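Local structure of okadaic acid binding protein 2-alpha (Halichondria okadai, 4WRI) at residues Asn92-Leu95 / Leu96-Ser99; Trp13-Lys16 / Met17-Val20; Ser64-His67 / Trp68-Cys72; Arg22-Asp25 / Val26-Gly29. The protein binds the cytotoxin okadaic acid, enclosing the polyether in a pocket of its mainly helical fold, and is implicated in accumulating the toxin in the sponge. One frame throughout, in Å; residues are numbered along the deposited sequence.

Contact 1 of 4, residues Asn92-Leu95 / Leu96-Ser99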
loop_
_atom_site.group_PDB
_atom_site.type_symbol
_atom_site.label_atom_id
_atom_site.label_comp_id
_atom_site.label_asym_id
_atom_site.label_seq_id
_atom_site.Cartn_x
_atom_site.Cartn_y
_atom_site.Cartn_z
ATOM N N ASN A 92 7.903 -7.880 10.076
ATOM C CA ASN A 92 8.426 -8.286 8.770
ATOM C C ASN A 92 8.631 -7.068 7.871
ATOM O O ASN A 92 9.620 -6.991 7.124
ATOM C CB ASN A 92 7.482 -9.271 8.069
ATOM C CG ASN A 92 7.475 -10.638 8.725
ATOM O OD1 ASN A 92 8.197 -10.863 9.697
ATOM N ND2 ASN A 92 6.686 -11.552 8.212
ATOM N N ALA A 93 7.701 -6.118 7.943
ATOM C CA ALA A 93 7.828 -4.880 7.170
ATOM C C ALA A 93 9.046 -4.097 7.631
ATOM O O ALA A 93 9.698 -3.427 6.836
ATOM C CB ALA A 93 6.572 -4.044 7.310
ATOM N N TRP A 94 9.364 -4.190 8.916
ATOM C CA TRP A 94 10.552 -3.503 9.423
ATOM C C TRP A 94 11.816 -4.038 8.749
ATOM O O TRP A 94 12.678 -3.262 8.322
ATOM C CB TRP A 94 10.611 -3.633 10.940
ATOM C CG TRP A 94 11.751 -2.909 11.608
ATOM C CD1 TRP A 94 12.726 -3.471 12.381
ATOM C CD2 TRP A 94 12.034 -1.501 11.564
ATOM N NE1 TRP A 94 13.583 -2.499 12.830
ATOM C CE2 TRP A 94 13.189 -1.282 12.344
ATOM C CE3 TRP A 94 11.420 -0.404 10.950
ATOM C CZ2 TRP A 94 13.749 -0.008 12.530
ATOM C CZ3 TRP A 94 11.985 0.873 11.127
ATOM C CH2 TRP A 94 13.131 1.053 11.918
ATOM N N LEU A 95 11.927 -5.361 8.644
ATOM C CA LEU A 95 13.050 -5.952 7.927
ATOM C C LEU A 95 12.995 -5.583 6.449
ATOM O O LEU A 95 14.018 -5.265 5.840
ATOM C CB LEU A 95 13.069 -7.475 8.089
ATOM C CG LEU A 95 13.868 -8.012 9.288
ATOM C CD1 LEU A 95 13.389 -7.428 10.606
ATOM C CD2 LEU A 95 13.833 -9.541 9.326
ATOM N N LEU A 96 11.792 -5.587 5.877
ATOM C CA LEU A 96 11.634 -5.371 4.441
ATOM C C LEU A 96 12.117 -3.984 4.002
ATOM O O LEU A 96 12.766 -3.849 2.952
ATOM C CB LEU A 96 10.174 -5.560 4.034
ATOM C CG LEU A 96 9.832 -5.448 2.552
ATOM C CD1 LEU A 96 10.439 -6.600 1.778
ATOM C CD2 LEU A 96 8.322 -5.412 2.377
ATOM N N ILE A 97 11.825 -2.958 4.794
ATOM C CA ILE A 97 12.152 -1.605 4.357
ATOM C C ILE A 97 13.652 -1.349 4.486
ATOM O O ILE A 97 14.141 -0.317 4.015
ATOM C CB ILE A 97 11.349 -0.504 5.105
ATOM C CG1 ILE A 97 11.751 -0.418 6.575
ATOM C CG2 ILE A 97 9.834 -0.705 4.931
ATOM C CD1 ILE A 97 11.162 0.766 7.277
ATOM N N HIS A 98 14.380 -2.269 5.134
ATOM C CA HIS A 98 15.833 -2.160 5.191
ATOM C C HIS A 98 16.517 -2.868 4.029
ATOM O O HIS A 98 17.737 -2.780 3.885
ATOM C CB HIS A 98 16.372 -2.647 6.537
ATOM C CG HIS A 98 16.048 -1.731 7.671
ATOM N ND1 HIS A 98 14.820 -1.725 8.297
ATOM C CD2 HIS A 98 16.775 -0.757 8.266
ATOM C CE1 HIS A 98 14.808 -0.797 9.234
ATOM N NE2 HIS A 98 15.984 -0.197 9.241
ATOM N N SER A 99 15.743 -3.558 3.198
ATOM C CA SER A 99 16.303 -4.221 2.033
ATOM C C SER A 99 16.713 -3.190 0.994
ATOM O O SER A 99 15.988 -2.226 0.750
ATOM C CB SER A 99 15.303 -5.202 1.426
ATOM O OG SER A 99 15.695 -5.557 0.111
#

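Contact 2 of 4, residues Trp13-Lys16 / Met17-Val20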
loop_
_atom_site.group_PDB
_atom_site.type_symbol
_atom_site.label_atom_id
_atom_site.label_comp_id
_atom_site.label_asym_id
_atom_site.label_seq_id
_atom_site.Cartn_x
_atom_site.Cartn_y
_atom_site.Cartn_z
ATOM N N TRP A 13 5.515 4.639 13.232
ATOM C CA TRP A 13 5.707 3.776 12.074
ATOM C C TRP A 13 4.931 2.481 12.244
ATOM O O TRP A 13 4.312 1.985 11.285
ATOM C CB TRP A 13 7.178 3.532 11.815
ATOM C CG TRP A 13 7.458 2.683 10.617
ATOM C CD1 TRP A 13 7.690 3.118 9.340
ATOM C CD2 TRP A 13 7.567 1.256 10.581
ATOM N NE1 TRP A 13 7.911 2.050 8.504
ATOM C CE2 TRP A 13 7.836 0.895 9.244
ATOM C CE3 TRP A 13 7.412 0.246 11.532
ATOM C CZ2 TRP A 13 8.005 -0.435 8.850
ATOM C CZ3 TRP A 13 7.567 -1.060 11.133
ATOM C CH2 TRP A 13 7.857 -1.392 9.816
ATOM N N CYS A 14 4.919 1.907 13.439
ATOM C CA CYS A 14 4.137 0.689 13.616
ATOM C C CYS A 14 2.659 0.901 13.372
ATOM O O CYS A 14 1.979 0.018 12.835
ATOM C CB CYS A 14 4.359 0.091 15.001
ATOM S SG CYS A 14 6.061 -0.501 15.239
ATOM N N ARG A 15 2.150 2.063 13.768
ATOM C CA ARG A 15 0.780 2.429 13.505
ATOM C C ARG A 15 0.531 2.520 12.009
ATOM O O ARG A 15 -0.512 2.079 11.529
ATOM C CB ARG A 15 0.473 3.779 14.146
ATOM C CG ARG A 15 -0.985 4.171 14.075
ATOM C CD ARG A 15 -1.209 5.507 14.761
ATOM N NE ARG A 15 -2.596 5.913 14.671
ATOM C CZ ARG A 15 -3.020 7.163 14.846
ATOM N NH1 ARG A 15 -2.148 8.116 15.133
ATOM N NH2 ARG A 15 -4.305 7.457 14.728
ATOM N N LYS A 16 1.470 3.106 11.279
ATOM C CA LYS A 16 1.328 3.123 9.828
ATOM C C LYS A 16 1.272 1.681 9.273
ATOM O O LYS A 16 0.440 1.392 8.381
ATOM C CB LYS A 16 2.445 3.937 9.170
ATOM C CG LYS A 16 2.337 5.440 9.400
ATOM C CD LYS A 16 3.383 6.217 8.605
ATOM C CE LYS A 16 4.825 5.917 9.026
ATOM N NZ LYS A 16 5.801 6.709 8.199
ATOM N N MET A 17 2.100 0.771 9.781
ATOM C CA MET A 17 2.076 -0.591 9.253
ATOM C C MET A 17 0.801 -1.335 9.635
ATOM O O MET A 17 0.287 -2.137 8.841
ATOM C CB MET A 17 3.329 -1.371 9.638
ATOM C CG MET A 17 4.585 -0.799 9.033
ATOM S SD MET A 17 4.593 -0.641 7.215
ATOM C CE MET A 17 4.230 1.103 6.953
ATOM N N ARG A 18 0.255 -1.074 10.818
ATOM C CA ARG A 18 -1.057 -1.618 11.161
ATOM C C ARG A 18 -2.107 -1.089 10.193
ATOM O O ARG A 18 -3.089 -1.772 9.889
ATOM C CB ARG A 18 -1.450 -1.276 12.603
ATOM C CG ARG A 18 -0.577 -1.972 13.647
ATOM C CD ARG A 18 -1.214 -1.853 15.036
ATOM N NE ARG A 18 -1.169 -0.492 15.574
ATOM C CZ ARG A 18 -0.105 0.059 16.171
ATOM N NH1 ARG A 18 1.043 -0.602 16.288
ATOM N NH2 ARG A 18 -0.215 1.301 16.637
ATOM N N THR A 19 -1.907 0.129 9.695
ATOM C CA THR A 19 -2.852 0.728 8.749
ATOM C C THR A 19 -2.781 0.008 7.391
ATOM O O THR A 19 -3.779 -0.137 6.709
ATOM C CB THR A 19 -2.585 2.242 8.620
ATOM O OG1 THR A 19 -2.759 2.850 9.918
ATOM C CG2 THR A 19 -3.527 2.911 7.624
ATOM N N VAL A 20 -1.594 -0.443 7.011
ATOM C CA VAL A 20 -1.450 -1.278 5.823
ATOM C C VAL A 20 -2.163 -2.614 6.001
ATOM O O VAL A 20 -2.849 -3.088 5.098
ATOM C CB VAL A 20 0.030 -1.562 5.548
ATOM C CG1 VAL A 20 0.189 -2.529 4.377
ATOM C CG2 VAL A 20 0.796 -0.263 5.275
#

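Contact 3 of 4, residues Ser64-His67 / Trp68-Cys72. With OKA (okadaic acid), chain B.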
loop_
_atom_site.group_PDB
_atom_site.type_symbol
_atom_site.label_atom_id
_atom_site.label_comp_id
_atom_site.label_asym_id
_atom_site.label_seq_id
_atom_site.Cartn_x
_atom_site.Cartn_y
_atom_site.Cartn_z
ATOM N N SER A 64 -0.734 -11.587 -6.472
ATOM C CA SER A 64 -1.161 -11.932 -5.125
ATOM C C SER A 64 -0.164 -12.882 -4.474
ATOM O O SER A 64 0.225 -12.711 -3.322
ATOM C CB SER A 64 -2.579 -12.500 -5.097
ATOM O OG SER A 64 -2.643 -13.781 -5.704
ATOM N N HIS A 65 0.294 -13.876 -5.215
ATOM C CA HIS A 65 1.196 -14.858 -4.663
ATOM C C HIS A 65 2.562 -14.251 -4.331
ATOM O O HIS A 65 3.145 -14.517 -3.271
ATOM C CB HIS A 65 1.323 -16.018 -5.657
ATOM C CG HIS A 65 1.938 -17.241 -5.058
ATOM N ND1 HIS A 65 2.321 -18.330 -5.811
ATOM C CD2 HIS A 65 2.238 -17.543 -3.772
ATOM C CE1 HIS A 65 2.836 -19.249 -5.012
ATOM N NE2 HIS A 65 2.797 -18.797 -3.772
ATOM N N ARG A 66 3.072 -13.395 -5.205
ATOM C CA ARG A 66 4.318 -12.694 -4.934
ATOM C C ARG A 66 4.176 -11.750 -3.750
ATOM O O ARG A 66 5.128 -11.571 -2.973
ATOM C CB ARG A 66 4.798 -11.918 -6.159
ATOM C CG ARG A 66 5.330 -12.853 -7.260
ATOM C CD ARG A 66 5.734 -12.073 -8.504
ATOM N NE ARG A 66 6.792 -11.107 -8.234
ATOM C CZ ARG A 66 8.091 -11.381 -8.300
ATOM N NH1 ARG A 66 8.501 -12.598 -8.628
ATOM N NH2 ARG A 66 8.981 -10.433 -8.039
ATOM N N HIS A 67 3.009 -11.121 -3.626
ATOM C CA HIS A 67 2.778 -10.258 -2.474
ATOM C C HIS A 67 2.899 -11.073 -1.183
ATOM O O HIS A 67 3.551 -10.639 -0.227
ATOM C CB HIS A 67 1.409 -9.606 -2.554
ATOM C CG HIS A 67 1.047 -8.824 -1.330
ATOM N ND1 HIS A 67 1.672 -7.640 -0.997
ATOM C CD2 HIS A 67 0.162 -9.084 -0.337
ATOM C CE1 HIS A 67 1.161 -7.192 0.138
ATOM N NE2 HIS A 67 0.240 -8.043 0.556
ATOM N N TRP A 68 2.267 -12.243 -1.145
ATOM C CA TRP A 68 2.342 -13.120 0.023
ATOM C C TRP A 68 3.763 -13.558 0.320
ATOM O O TRP A 68 4.235 -13.448 1.458
ATOM C CB TRP A 68 1.456 -14.340 -0.203
ATOM C CG TRP A 68 1.556 -15.388 0.860
ATOM C CD1 TRP A 68 2.061 -16.646 0.720
ATOM C CD2 TRP A 68 1.122 -15.278 2.222
ATOM N NE1 TRP A 68 1.968 -17.329 1.912
ATOM C CE2 TRP A 68 1.405 -16.510 2.852
ATOM C CE3 TRP A 68 0.528 -14.258 2.971
ATOM C CZ2 TRP A 68 1.102 -16.755 4.189
ATOM C CZ3 TRP A 68 0.228 -14.504 4.313
ATOM C CH2 TRP A 68 0.517 -15.748 4.900
ATOM N N VAL A 69 4.478 -14.032 -0.691
ATOM C CA VAL A 69 5.811 -14.581 -0.458
ATOM C C VAL A 69 6.823 -13.464 -0.214
ATOM O O VAL A 69 7.535 -13.468 0.786
ATOM C CB VAL A 69 6.270 -15.464 -1.655
ATOM C CG1 VAL A 69 7.711 -15.960 -1.460
ATOM C CG2 VAL A 69 5.327 -16.630 -1.821
ATOM N N ASN A 70 6.897 -12.497 -1.121
ATOM C CA ASN A 70 7.977 -11.511 -1.094
ATOM C C ASN A 70 7.773 -10.305 -0.187
ATOM O O ASN A 70 8.713 -9.843 0.463
ATOM C CB ASN A 70 8.296 -11.026 -2.518
ATOM C CG ASN A 70 8.891 -12.112 -3.383
ATOM O OD1 ASN A 70 9.619 -12.979 -2.906
ATOM N ND2 ASN A 70 8.601 -12.057 -4.675
ATOM N N HIS A 71 6.558 -9.774 -0.148
ATOM C CA HIS A 71 6.288 -8.592 0.672
ATOM C C HIS A 71 5.941 -8.991 2.093
ATOM O O HIS A 71 6.525 -8.476 3.060
ATOM C CB HIS A 71 5.144 -7.753 0.082
ATOM C CG HIS A 71 4.780 -6.546 0.901
ATOM N ND1 HIS A 71 5.283 -5.286 0.649
ATOM C CD2 HIS A 71 3.957 -6.412 1.974
ATOM C CE1 HIS A 71 4.786 -4.429 1.530
ATOM N NE2 HIS A 71 3.989 -5.093 2.355
ATOM N N CYS A 72 4.985 -9.899 2.227
ATOM C CA CYS A 72 4.519 -10.273 3.557
ATOM C C CYS A 72 5.450 -11.189 4.325
ATOM O O CYS A 72 5.490 -11.118 5.551
ATOM C CB CYS A 72 3.153 -10.931 3.471
ATOM S SG CYS A 72 1.862 -9.823 2.940
HETATM C C1 OKA B . -4.338 -2.887 -3.715
HETATM C C2 OKA B . -4.696 -2.761 -5.215
HETATM C C3 OKA B . -3.454 -2.367 -6.013
HETATM C C4 OKA B . -2.285 -3.366 -5.874
HETATM C C5 OKA B . -1.071 -2.825 -6.616
HETATM C C6 OKA B . 0.037 -3.880 -6.681
HETATM C C7 OKA B . -0.523 -5.207 -7.247
HETATM C C8 OKA B . -1.723 -5.626 -6.415
HETATM C C9 OKA B . -2.389 -6.822 -7.032
HETATM C C10 OKA B . -2.760 -7.864 -6.266
HETATM C C11 OKA B . -2.484 -7.939 -4.798
HETATM C C12 OKA B . -2.153 -6.510 -4.283
HETATM C C13 OKA B . -1.489 -6.582 -2.899
HETATM C C14 OKA B . -1.224 -5.142 -2.397
HETATM C C15 OKA B . 0.035 -4.736 -2.227
HETATM C C16 OKA B . 0.241 -3.317 -1.776
HETATM C C17 OKA B . 1.166 -3.118 -0.546
HETATM C C18 OKA B . 2.000 -1.871 -0.891
HETATM C C19 OKA B . 1.541 -1.517 -2.343
HETATM C C20 OKA B . 2.619 -0.940 -3.162
HETATM C C21 OKA B . 2.043 -0.587 -4.559
HETATM C C22 OKA B . 0.872 0.368 -4.336
HETATM C C23 OKA B . -0.163 -0.309 -3.422
HETATM C C24 OKA B . -1.336 0.688 -3.147
HETATM C C25 OKA B . -1.828 1.097 -4.517
HETATM C C26 OKA B . -0.808 1.573 -5.488
HETATM C C27 OKA B . -0.319 2.998 -5.148
HETATM C C28 OKA B . -1.483 3.978 -5.364
HETATM C C29 OKA B . -1.105 5.463 -5.246
HETATM C C30 OKA B . -2.438 6.261 -5.368
HETATM C C31 OKA B . -3.131 6.205 -6.708
HETATM C C32 OKA B . -4.324 7.159 -6.772
HETATM C C33 OKA B . -4.044 8.542 -6.195
HETATM C C34 OKA B . -3.232 8.408 -4.897
HETATM C C35 OKA B . -2.701 9.839 -4.534
HETATM C C36 OKA B . -2.140 9.771 -3.118
HETATM C C37 OKA B . -3.217 9.264 -2.202
HETATM C C38 OKA B . -3.736 7.909 -2.609
HETATM C C39 OKA B . -2.176 6.473 -7.871
HETATM C C40 OKA B . -0.508 5.726 -3.857
HETATM C C41 OKA B . -3.083 1.050 -4.871
HETATM C C42 OKA B . -2.415 -7.239 -1.892
HETATM C C43 OKA B . -3.445 -8.995 -6.984
HETATM C C44 OKA B . -5.799 -1.728 -5.396
HETATM O O1 OKA B . -3.791 -1.899 -3.223
HETATM O O2 OKA B . -4.598 -3.935 -3.117
HETATM O O3 OKA B . -5.176 -4.013 -5.689
HETATM O O4 OKA B . -2.709 -4.612 -6.446
HETATM O O5 OKA B . 0.533 -6.202 -7.226
HETATM O O6 OKA B . -1.257 -5.888 -5.091
HETATM O O7 OKA B . 0.962 -2.710 -2.806
HETATM O O8 OKA B . 0.444 -0.582 -2.169
HETATM O O9 OKA B . 0.304 0.673 -5.612
HETATM O O10 OKA B . -2.284 0.085 -2.353
HETATM O O11 OKA B . 0.738 3.313 -6.041
HETATM O O12 OKA B . -2.102 7.639 -5.028
HETATM O O13 OKA B . -4.216 7.963 -3.999
#

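Contact 4 of 4, residues Arg22-Asp25 / Val26-Gly29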
loop_
_atom_site.group_PDB
_atom_site.type_symbol
_atom_site.label_atom_id
_atom_site.label_comp_id
_atom_site.label_asym_id
_atom_site.label_seq_id
_atom_site.Cartn_x
_atom_site.Cartn_y
_atom_site.Cartn_z
ATOM N N ARG A 22 -4.534 -3.656 8.209
ATOM C CA ARG A 22 -5.944 -3.716 8.616
ATOM C C ARG A 22 -6.936 -4.104 7.504
ATOM O O ARG A 22 -7.749 -4.997 7.732
ATOM C CB ARG A 22 -6.376 -2.429 9.360
ATOM C CG ARG A 22 -7.839 -2.455 9.876
ATOM C CD ARG A 22 -8.066 -3.492 10.975
ATOM N NE ARG A 22 -6.952 -3.573 11.930
ATOM C CZ ARG A 22 -6.733 -2.735 12.943
ATOM N NH1 ARG A 22 -7.565 -1.722 13.175
ATOM N NH2 ARG A 22 -5.670 -2.906 13.731
ATOM N N PRO A 23 -6.846 -3.477 6.320
ATOM C CA PRO A 23 -7.822 -3.861 5.285
ATOM C C PRO A 23 -7.679 -5.332 4.871
ATOM O O PRO A 23 -8.692 -5.978 4.546
ATOM C CB PRO A 23 -7.501 -2.920 4.123
ATOM C CG PRO A 23 -6.781 -1.753 4.751
ATOM C CD PRO A 23 -6.011 -2.330 5.913
ATOM N N TRP A 24 -6.457 -5.868 4.893
ATOM C CA TRP A 24 -6.257 -7.275 4.575
ATOM C C TRP A 24 -6.873 -8.147 5.655
ATOM O O TRP A 24 -7.514 -9.149 5.369
ATOM C CB TRP A 24 -4.776 -7.601 4.456
ATOM C CG TRP A 24 -4.020 -6.764 3.461
ATOM C CD1 TRP A 24 -4.517 -6.111 2.355
ATOM C CD2 TRP A 24 -2.614 -6.525 3.470
ATOM N NE1 TRP A 24 -3.491 -5.481 1.689
ATOM C CE2 TRP A 24 -2.318 -5.696 2.367
ATOM C CE3 TRP A 24 -1.575 -6.899 4.331
ATOM C CZ2 TRP A 24 -1.019 -5.258 2.082
ATOM C CZ3 TRP A 24 -0.282 -6.465 4.030
ATOM C CH2 TRP A 24 -0.021 -5.646 2.938
ATOM N N ASP A 25 -6.664 -7.779 6.920
ATOM C CA ASP A 25 -7.290 -8.486 8.034
ATOM C C ASP A 25 -8.810 -8.502 7.818
ATOM O O ASP A 25 -9.444 -9.557 7.939
ATOM C CB ASP A 25 -6.903 -7.784 9.340
ATOM C CG ASP A 25 -7.221 -8.584 10.590
ATOM O OD1 ASP A 25 -7.830 -9.675 10.526
ATOM O OD2 ASP A 25 -6.826 -8.091 11.673
ATOM N N VAL A 26 -9.391 -7.344 7.525
ATOM C CA VAL A 26 -10.838 -7.276 7.311
ATOM C C VAL A 26 -11.282 -8.180 6.150
ATOM O O VAL A 26 -12.257 -8.932 6.297
ATOM C CB VAL A 26 -11.310 -5.814 7.132
ATOM C CG1 VAL A 26 -12.784 -5.764 6.746
ATOM C CG2 VAL A 26 -11.093 -5.033 8.440
ATOM N N GLU A 27 -10.544 -8.155 5.043
ATOM C CA GLU A 27 -10.832 -9.040 3.896
ATOM C C GLU A 27 -10.881 -10.508 4.304
ATOM O O GLU A 27 -11.710 -11.282 3.812
ATOM C CB GLU A 27 -9.771 -8.914 2.803
ATOM C CG GLU A 27 -9.869 -7.720 1.891
ATOM C CD GLU A 27 -8.752 -7.750 0.865
ATOM O OE1 GLU A 27 -8.794 -8.607 -0.044
ATOM O OE2 GLU A 27 -7.806 -6.942 0.977
ATOM N N GLY A 28 -9.975 -10.893 5.190
ATOM C CA GLY A 28 -9.861 -12.269 5.629
ATOM C C GLY A 28 -10.811 -12.668 6.728
ATOM O O GLY A 28 -10.722 -13.788 7.249
ATOM N N GLY A 29 -11.699 -11.764 7.109
ATOM C CA GLY A 29 -12.682 -12.065 8.135
ATOM C C GLY A 29 -12.407 -11.497 9.513
ATOM O O GLY A 29 -13.054 -11.894 10.485
#

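Contact 1 of 4, residues Asn92-Leu95 / Leu96-Ser99
His98 folds back onto Trp94, one turn earlier, and grips it in two ways at once. Its ND1-H points to Trp94 O, with ND1 to O at 2.6 Å and an N-H...O angle of 158°; the acceptor lies in the imidazole plane, which is consistent with the bond fixing the rotation of the ring. The neighbouring CE1 then sits 3.4 Å above the indole plane, over its centre. The planes meet at 75°, with 4.5 Å between the centroids of the His98 ring and the Trp94 six-membered ring, which makes a T-shaped stack with the His98 edge toward the Trp94 face. With CG anti to the backbone N (chi1 -177°), the indole is carried to where His98 can cover one face. Ile97 adds its CD1, 3.9 Å from Trp94 CE3.

The backbone places these side chains. Leu96 N to Asn92 O (2.9 Å) and Ile97 N to Ala93 O (3.0 Å) are helical bonds, whereas His98 N turns to Leu95 O at 3.1 Å. Leu96 to Ser99 then forms a type I turn, closed by Ser99 N and Leu96 O at 3.0 Å. This is the C-terminal end of helix 86-96 running into the loop before helix 102-105. Trp94 stacks edge-to-face with Trp13 of helix 11-27, Asn92 ND2 bonds Cys72 O of helix 61-72, while OD1 takes Gln88 NE2, and Phe102 packs on Leu96 and Ile97.

Contact 2 of 4, residues Trp13-Lys16 / Met17-Val20
Met17 presses a methylene, rather than its sulfur, over the six-membered ring of the Trp13 indole one turn earlier: CG stands 3.4 Å from the centroid of that Trp13 ring and only 13° off its normal, a close CH-pi contact. Bends at chi2 (-56°) and chi3 carry the rest of the thioether past the ring at a slant, with SD 3.8 Å from Trp13 CZ2, a Met-aromatic contact.

Elsewhere on the same turn, Arg15 O is shared by two donors from Thr19. Thr19 N (3.0 Å) and Thr19 OG1 (2.9 Å) reach Arg15 O from opposite faces of its carbonyl plane, and OG1 in turn receives Val191 N. Nearby, Arg18 folds over the backbone, its guanidinium face covering Arg15 CA and Cys14 O, with NH2 3.5 Å from Arg15 CA. Arg18 NH2 forms a salt bridge with the terminal carboxylate of Asp192, and Arg15 NE bonds Val191 O, which anchors the C-terminal tail on helix 11-27. Lys16 NZ and Trp13 NE1 bond carbonyls at the end of helix 169-174 and just beyond, Met17 and Val20 pack on Phe172 and Phe173 of that helix, and helix 86-96 flanks the contact through Ala93, Val90, Glu86 and Tyr89.

Contact 3 of 4, residues Ser64-His67 / Trp68-Cys72
His67 makes the tight part of this contact, held between its own helix and okadaic acid. Its imidazole lies beside that of His71, pointing the same way: the planes are 19° apart but slid, with CE1 of His67 3.4 Å from His71 CD2 and little overlap. Cys72 SG approaches obliquely, 3.4 Å from His67 NE2. The toxin lays its C42 methyl over one face of the His67 ring, 3.5 Å from CD2, and its C15 lies 3.6 Å from ND1. The CG of His67 is anti to the backbone N (chi1 174°), which swings the ring along the helix toward Cys72 and the ligand. The backbone widens here: His67 O takes Cys72 N at 2.9 Å in a pi-type turn and His71 N only weakly at 3.1 Å, bringing both residues beside the histidine.

The solvent side is looser. Exposed Arg66 meets Asn70 with ND2 3.7 Å from CZ, above the centre of the guanidinium, the two planes 72° apart. His65, also exposed, has its CD2 3.8 Å from Val69 CG2.

Ser64 and His67 belong to the okadaic acid pocket, while His71 NE2 is tied to Tyr89 OH of helix 86-96. Trp24 of helix 11-27 and Phe39 meet the His67 ring edge-to-face, and strand 84-85 reaches Trp68 and Cys72 through Leu84.

Contact 4 of 4, residues Arg22-Asp25 / Val26-Gly29
Val26 N to Arg22 O and Glu27 N to Pro23 O, both 2.9 Å, are short and nearly straight, the first with an N-H...O angle of 167°. Gly28 N follows to Trp24 O at 3.0 Å and adds a weak bond to Asp25 O. Pro23, lacking an N-H, leaves the turn before it unbonded at its N, and the helix kinks there. Gly29 is the first residue to leave the helix; its positive phi (103°), a conformation that glycine readily adopts, together with two bonds back into the last turn, makes this a Schellman motif. Gly29 N to Val26 O, at 3.0 Å, is one bond of the closing turn.

The charged ends are anchored outside. Glu27 OE1 and OE2 make salt bridges with Arg45 and Arg46, Arg22 NH2 with Glu86. Because Arg46 NE is itself bonded to okadaic acid, Glu27 is placed as a second-shell partner of the ligand.

Packing across the contact is light. The extended Glu27 side chain brings OE2 to the indole edge, 3.7 Å from Trp24 CD1, with the carboxylate and ring planes 73° apart. The indole of Trp24 stacks edge-to-face with Phe39 and Tyr89 and touches okadaic acid.

Asp25 OD1 accepts from Gly32 N across the following loop, and strand 33-34 comes straight after, pairing antiparallel with strand 84-85, which leads into helix 86-96. This succession of helix, glycine-rich loop and short paired strand is consistent with an EF-hand-like helix-loop-helix unit.

Each of the four contacts is a local turn, so none closes a long loop, and they follow in series without nesting or crossing. Helix 11-27 carries contact 2 and then contact 4, adjoining in sequence with centres about 14 Å apart. Contact 3 follows on helix 61-72, beyond strand 33-34, and contact 1 comes last, at the end of helix 86-96. In space contact 1 touches contacts 2 and 3: Ala93 CB rests 3.9 Å from Met17 SD, and Leu96 CD2 3.5 Å from His71 ND1. Contacts 1 and 4 do not touch. Contacts 3 and 4, meeting chiefly where Trp24 packs against helix 61-72, join that helix to helix 11-27 beside okadaic acid.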